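Long-range contacts in Hit-like protein involved in cell-cycle regulation (Bartonella henselae, PDB 3LB5), which probably binds nucleotides and may hydrolyse nucleoside phosphoramidates, as a dimeric histidine triad (HIT) protein of the HINT type linked to cell-cycle regulation: residues B[51-56]-B[63-68]; B[108-113]-B[127-132]. One frame throughout, in Å; residues are numbered along the deposited sequence.

Contact 1: residues B[51-56]-B[63-68]; sequences VIAFMD and GHTLVI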
loop_
_atom_site.group_PDB
_atom_site.type_symbol
_atom_site.label_atom_id
_atom_site.label_comp_id
_atom_site.label_asym_id
_atom_site.label_seq_id
_atom_site.Cartn_x
_atom_site.Cartn_y
_atom_site.Cartn_z
ATOM N N VAL B 51 -1.964 16.357 2.510
ATOM C CA VAL B 51 -0.966 15.345 2.886
ATOM C C VAL B 51 0.388 15.934 3.163
ATOM O O VAL B 51 0.706 17.039 2.715
ATOM C CB VAL B 51 -0.765 14.251 1.778
ATOM C CG1 VAL B 51 -2.085 13.695 1.263
ATOM C CG2 VAL B 51 0.053 14.786 0.626
ATOM N N ILE B 52 1.210 15.155 3.855
ATOM C CA ILE B 52 2.585 15.494 4.069
ATOM C C ILE B 52 3.385 14.266 3.741
ATOM O O ILE B 52 3.016 13.176 4.146
ATOM C CB ILE B 52 2.880 15.878 5.528
ATOM C CG1 ILE B 52 1.972 17.019 6.003
ATOM C CG2 ILE B 52 4.331 16.320 5.652
ATOM C CD1 ILE B 52 2.040 17.223 7.524
ATOM N N ALA B 53 4.467 14.460 2.992
ATOM C CA ALA B 53 5.430 13.398 2.726
ATOM C C ALA B 53 6.743 13.795 3.345
ATOM O O ALA B 53 7.202 14.926 3.167
ATOM C CB ALA B 53 5.588 13.148 1.203
ATOM N N PHE B 54 7.365 12.861 4.057
ATOM C CA PHE B 54 8.502 13.199 4.888
ATOM C C PHE B 54 9.395 11.964 5.060
ATOM O O PHE B 54 8.964 10.835 4.842
ATOM C CB PHE B 54 8.040 13.778 6.248
ATOM C CG PHE B 54 7.207 12.818 7.073
ATOM C CD1 PHE B 54 7.807 12.028 8.067
ATOM C CD2 PHE B 54 5.824 12.713 6.873
ATOM C CE1 PHE B 54 7.043 11.133 8.856
ATOM C CE2 PHE B 54 5.045 11.809 7.656
ATOM C CZ PHE B 54 5.666 11.017 8.652
ATOM N N MET B 55 10.649 12.211 5.385
ATOM C CA MET B 55 11.634 11.152 5.492
ATOM C C MET B 55 11.388 10.298 6.726
ATOM O O MET B 55 11.154 10.824 7.825
ATOM C CB MET B 55 13.048 11.752 5.528
ATOM C CG MET B 55 13.380 12.684 4.342
ATOM S SD MET B 55 12.932 11.989 2.740
ATOM C CE MET B 55 14.094 10.611 2.705
ATOM N N ASP B 56 11.437 8.977 6.540
ATOM C CA ASP B 56 11.461 8.058 7.671
ATOM C C ASP B 56 12.818 8.192 8.376
ATOM O O ASP B 56 13.861 8.120 7.720
ATOM C CB ASP B 56 11.262 6.613 7.167
ATOM C CG ASP B 56 10.953 5.624 8.293
ATOM O OD1 ASP B 56 11.547 5.721 9.387
ATOM O OD2 ASP B 56 10.111 4.726 8.087
ATOM N N GLY B 63 16.444 7.025 1.284
ATOM C CA GLY B 63 15.340 7.646 0.538
ATOM C C GLY B 63 13.925 7.199 0.915
ATOM O O GLY B 63 12.940 7.706 0.360
ATOM N N HIS B 64 13.841 6.246 1.839
ATOM C CA HIS B 64 12.569 5.710 2.389
ATOM C C HIS B 64 11.729 6.882 2.919
ATOM O O HIS B 64 12.160 7.617 3.826
ATOM C CB HIS B 64 12.929 4.720 3.509
ATOM C CG HIS B 64 11.764 4.067 4.209
ATOM N ND1 HIS B 64 11.947 2.990 5.046
ATOM C CD2 HIS B 64 10.432 4.325 4.221
ATOM C CE1 HIS B 64 10.784 2.617 5.556
ATOM N NE2 HIS B 64 9.848 3.414 5.076
ATOM N N THR B 65 10.558 7.053 2.317
ATOM C CA THR B 65 9.669 8.180 2.569
ATOM C C THR B 65 8.322 7.680 3.089
ATOM O O THR B 65 7.848 6.585 2.702
ATOM C CB THR B 65 9.462 8.990 1.273
ATOM O OG1 THR B 65 10.736 9.325 0.706
ATOM C CG2 THR B 65 8.651 10.300 1.526
ATOM N N LEU B 66 7.712 8.491 3.963
ATOM C CA LEU B 66 6.383 8.209 4.477
ATOM C C LEU B 66 5.392 9.226 3.920
ATOM O O LEU B 66 5.716 10.413 3.790
ATOM C CB LEU B 66 6.381 8.272 6.008
ATOM C CG LEU B 66 7.376 7.357 6.710
ATOM C CD1 LEU B 66 7.246 7.480 8.226
ATOM C CD2 LEU B 66 7.142 5.936 6.269
ATOM N N VAL B 67 4.184 8.771 3.609
ATOM C CA VAL B 67 3.124 9.712 3.174
ATOM C C VAL B 67 1.956 9.583 4.151
ATOM O O VAL B 67 1.488 8.461 4.410
ATOM C CB VAL B 67 2.626 9.388 1.763
ATOM C CG1 VAL B 67 1.335 10.182 1.423
ATOM C CG2 VAL B 67 3.716 9.711 0.720
ATOM N N ILE B 68 1.529 10.718 4.721
ATOM C CA ILE B 68 0.389 10.715 5.666
ATOM C C ILE B 68 -0.697 11.700 5.248
ATOM O O ILE B 68 -0.385 12.768 4.700
ATOM C CB ILE B 68 0.804 11.054 7.156
ATOM C CG1 ILE B 68 1.376 12.475 7.289
ATOM C CG2 ILE B 68 1.738 9.993 7.763
ATOM C CD1 ILE B 68 1.685 12.853 8.794
HETATM O O HOH W 1 14.490 8.047 5.296
#
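The backbone O of His64 is gripped twice: Asp56 N donates to His64 O at 3.1 Å, tilted from the carbonyl plane, and a water gives it a second hydrogen bond. That water lies suspiciously close to Asp56 O, where residues 57-62 connect the strands. Beside this bond the Asp56 side chain lies over one face of the His64 ring. Its CB sits 3.9 Å from the ring centroid, nearly on the normal, and OD2 hangs above the rim on the NE2 side. CG of His64 is anti to the backbone N (chi1 180°), which brings one ring face against the aspartate. The carboxylate and imidazole do not bond to each other: Asp56 OD1 takes Met58 N, while His64 ND1 pairs with Gln60 N and NE2 with His127. Further along, strands 51-55 and 65-68 form the antiparallel hairpin whose second strand is central in the five-stranded HIT-domain sheet, with Ile52–Ile68 and Phe54–Leu66 as hydrogen-bonded pairs. Leu66 N reaches Phe54 O at 2.8 Å in an almost straight bond. On the same face of the sheet the Phe54 ring carries Leu66 CB over one face, 4.1 Å from its centroid, and Leu66 CD1 packs on Phe54 CE1 at 3.7 Å. Ile68 comes in beside it at about a right angle, its CD1 3.7 Å from Phe54 CE2. The other face holds Ala53 against Val67 CG2. Met55, bent at its last two torsions, curls its CE back to 3.7 Å from His64 O, between the hairpin and helix 147-160.

Contact 2: residues B[108-113]-B[127-132]; sequences TVMQFN and HIIPRM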
loop_
_atom_site.group_PDB
_atom_site.type_symbol
_atom_site.label_atom_id
_atom_site.label_comp_id
_atom_site.label_asym_id
_atom_site.label_seq_id
_atom_site.Cartn_x
_atom_site.Cartn_y
_atom_site.Cartn_z
ATOM N N THR B 108 8.830 -0.423 -3.301
ATOM C CA THR B 108 7.868 -1.155 -2.468
ATOM C C THR B 108 6.996 -0.174 -1.688
ATOM O O THR B 108 7.508 0.701 -0.984
ATOM C CB THR B 108 8.579 -2.126 -1.497
ATOM O OG1 THR B 108 9.330 -3.089 -2.253
ATOM C CG2 THR B 108 7.547 -2.876 -0.620
ATOM N N VAL B 109 5.680 -0.324 -1.831
ATOM C CA VAL B 109 4.719 0.471 -1.079
ATOM C C VAL B 109 4.113 -0.450 -0.040
ATOM O O VAL B 109 3.653 -1.540 -0.370
ATOM C CB VAL B 109 3.613 1.033 -2.006
ATOM C CG1 VAL B 109 2.514 1.754 -1.214
ATOM C CG2 VAL B 109 4.250 1.918 -3.100
ATOM N N MET B 110 4.104 -0.022 1.222
ATOM C CA MET B 110 3.473 -0.830 2.264
ATOM C C MET B 110 2.568 0.017 3.123
ATOM O O MET B 110 2.828 1.209 3.338
ATOM C CB MET B 110 4.518 -1.498 3.169
ATOM C CG MET B 110 5.542 -2.299 2.403
ATOM S SD MET B 110 6.548 -3.259 3.528
ATOM C CE MET B 110 7.553 -2.043 4.366
ATOM N N GLN B 111 1.520 -0.600 3.645
ATOM C CA GLN B 111 0.634 0.116 4.542
ATOM C C GLN B 111 0.148 -0.872 5.613
ATOM O O GLN B 111 -0.399 -1.935 5.288
ATOM C CB GLN B 111 -0.510 0.771 3.769
ATOM C CG GLN B 111 -1.375 1.741 4.646
ATOM C CD GLN B 111 -2.474 1.023 5.395
ATOM O OE1 GLN B 111 -3.103 0.111 4.863
ATOM N NE2 GLN B 111 -2.688 1.400 6.651
ATOM N N PHE B 112 0.396 -0.519 6.869
ATOM C CA PHE B 112 0.144 -1.429 8.003
ATOM C C PHE B 112 -1.022 -1.045 8.887
ATOM O O PHE B 112 -1.128 0.102 9.340
ATOM C CB PHE B 112 1.397 -1.612 8.867
ATOM C CG PHE B 112 2.614 -2.062 8.091
ATOM C CD1 PHE B 112 2.530 -3.100 7.166
ATOM C CD2 PHE B 112 3.835 -1.442 8.291
ATOM C CE1 PHE B 112 3.651 -3.515 6.445
ATOM C CE2 PHE B 112 4.975 -1.848 7.572
ATOM C CZ PHE B 112 4.874 -2.890 6.645
ATOM N N ASN B 113 -1.905 -2.012 9.120
ATOM C CA ASN B 113 -3.062 -1.824 9.977
ATOM C C ASN B 113 -3.029 -2.728 11.206
ATOM O O ASN B 113 -3.239 -3.925 11.096
ATOM C CB ASN B 113 -4.359 -2.067 9.195
ATOM C CG ASN B 113 -4.436 -1.224 7.950
ATOM O OD1 ASN B 113 -4.799 -0.050 8.018
ATOM N ND2 ASN B 113 -4.051 -1.794 6.811
ATOM N N HIS B 127 4.326 3.589 3.504
ATOM C CA HIS B 127 5.767 3.508 3.279
ATOM C C HIS B 127 6.081 3.489 1.784
ATOM O O HIS B 127 5.495 2.688 1.018
ATOM C CB HIS B 127 6.331 2.207 3.881
ATOM C CG HIS B 127 6.200 2.119 5.355
ATOM N ND1 HIS B 127 7.143 2.658 6.211
ATOM C CD2 HIS B 127 5.269 1.525 6.138
ATOM C CE1 HIS B 127 6.784 2.417 7.462
ATOM N NE2 HIS B 127 5.654 1.726 7.446
ATOM N N ILE B 128 7.016 4.346 1.364
ATOM C CA ILE B 128 7.541 4.297 -0.010
ATOM C C ILE B 128 9.044 3.986 0.041
ATOM O O ILE B 128 9.860 4.818 0.463
ATOM C CB ILE B 128 7.269 5.580 -0.830
ATOM C CG1 ILE B 128 5.764 5.817 -1.019
ATOM C CG2 ILE B 128 7.840 5.435 -2.238
ATOM C CD1 ILE B 128 5.126 6.654 0.010
ATOM N N ILE B 129 9.386 2.762 -0.352
ATOM C CA ILE B 129 10.738 2.242 -0.161
ATOM C C ILE B 129 11.412 1.900 -1.488
ATOM O O ILE B 129 10.961 1.000 -2.213
ATOM C CB ILE B 129 10.760 1.006 0.794
ATOM C CG1 ILE B 129 9.917 1.261 2.056
ATOM C CG2 ILE B 129 12.218 0.581 1.118
ATOM C CD1 ILE B 129 9.753 0.042 2.948
ATOM N N PRO B 130 12.521 2.593 -1.800
ATOM C CA PRO B 130 13.284 2.183 -2.970
ATOM C C PRO B 130 14.007 0.841 -2.794
ATOM O O PRO B 130 14.536 0.519 -1.708
ATOM C CB PRO B 130 14.293 3.324 -3.156
ATOM C CG PRO B 130 14.466 3.924 -1.812
ATOM C CD PRO B 130 13.221 3.625 -1.002
ATOM N N ARG B 131 14.003 0.052 -3.863
ATOM C CA ARG B 131 14.643 -1.258 -3.857
ATOM C C ARG B 131 15.759 -1.263 -4.874
ATOM O O ARG B 131 15.699 -0.552 -5.871
ATOM C CB ARG B 131 13.633 -2.353 -4.210
ATOM C CG ARG B 131 12.414 -2.374 -3.279
ATOM C CD ARG B 131 12.859 -2.596 -1.849
ATOM N NE ARG B 131 13.473 -3.911 -1.711
ATOM C CZ ARG B 131 12.790 -5.010 -1.404
ATOM N NH1 ARG B 131 11.468 -4.941 -1.195
ATOM N NH2 ARG B 131 13.419 -6.167 -1.289
ATOM N N MET B 132 16.792 -2.040 -4.588
ATOM C CA MET B 132 17.862 -2.282 -5.557
ATOM C C MET B 132 17.937 -3.767 -5.749
ATOM O O MET B 132 17.741 -4.531 -4.799
ATOM C CB MET B 132 19.205 -1.760 -5.044
ATOM C CG MET B 132 19.251 -0.255 -4.799
ATOM S SD MET B 132 18.972 0.721 -6.292
ATOM C CE MET B 132 19.315 2.372 -5.676
#
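CG of His127 stands anti to its own carbonyl carbon (chi1 -64°), and Phe112 has the same setting; this brings the two rings together on one face of the sheet, the side chains crossing at about a right angle. Phe112 CE2 approaches His127 NE2 at 3.6 Å, the ring planes 49° apart, an oblique meeting. The edge of the imidazole also passes Met110 O, which accepts the backbone bond from His127 N at 2.8 Å. On the same face Met110 bends at its thioether end, and its CE presses tightly on Ile129 CD1, 3.3 Å away. Bends at chi2 and chi3 turn the Arg131 guanidinium back until its edge meets Thr108 OG1: NH1 donates to Thr108 OG1 at 3.0 Å through a bent bond, 142° at the hydrogen. That hydroxyl also bonds Ser117 OG of the second subunit. Thr108 N donates to Ile129 O at 2.8 Å, and the pairing runs on to Arg131 with Gly106. The other face, with Val109 and Ile128, rests on helix 81-101. Strand 106-113 is the outermost within the chain, but it pairs antiparallel with a strand of the second subunit, continuing the sheet through the dimer as in HINT-type HIT proteins, with His127 part of the histidine triad.

In the fold
Contact 1 and contact 2 are neighbouring pieces of one antiparallel sheet, their centres 11 Å apart, joined where strand 65-69 runs beside strand 126-131. Thr65 O and Ile128 N probably share a hydrogen bond of 2.7 Å. His64 NE2 and His127 ND1, 3.0 Å apart, probably form another, tying the imidazole of the hairpin to the histidine-triad segment. Leu66 CD2 packs against His127 ND1 at 3.3 Å, and on the opposite face Val67 CG2 meets Ile128 CD1. The unknown ligand lies nearer the hairpin, about 4 Å from the Asp56 side chain and about 8 Å from that of His127, consistent with a nucleotide-binding pocket.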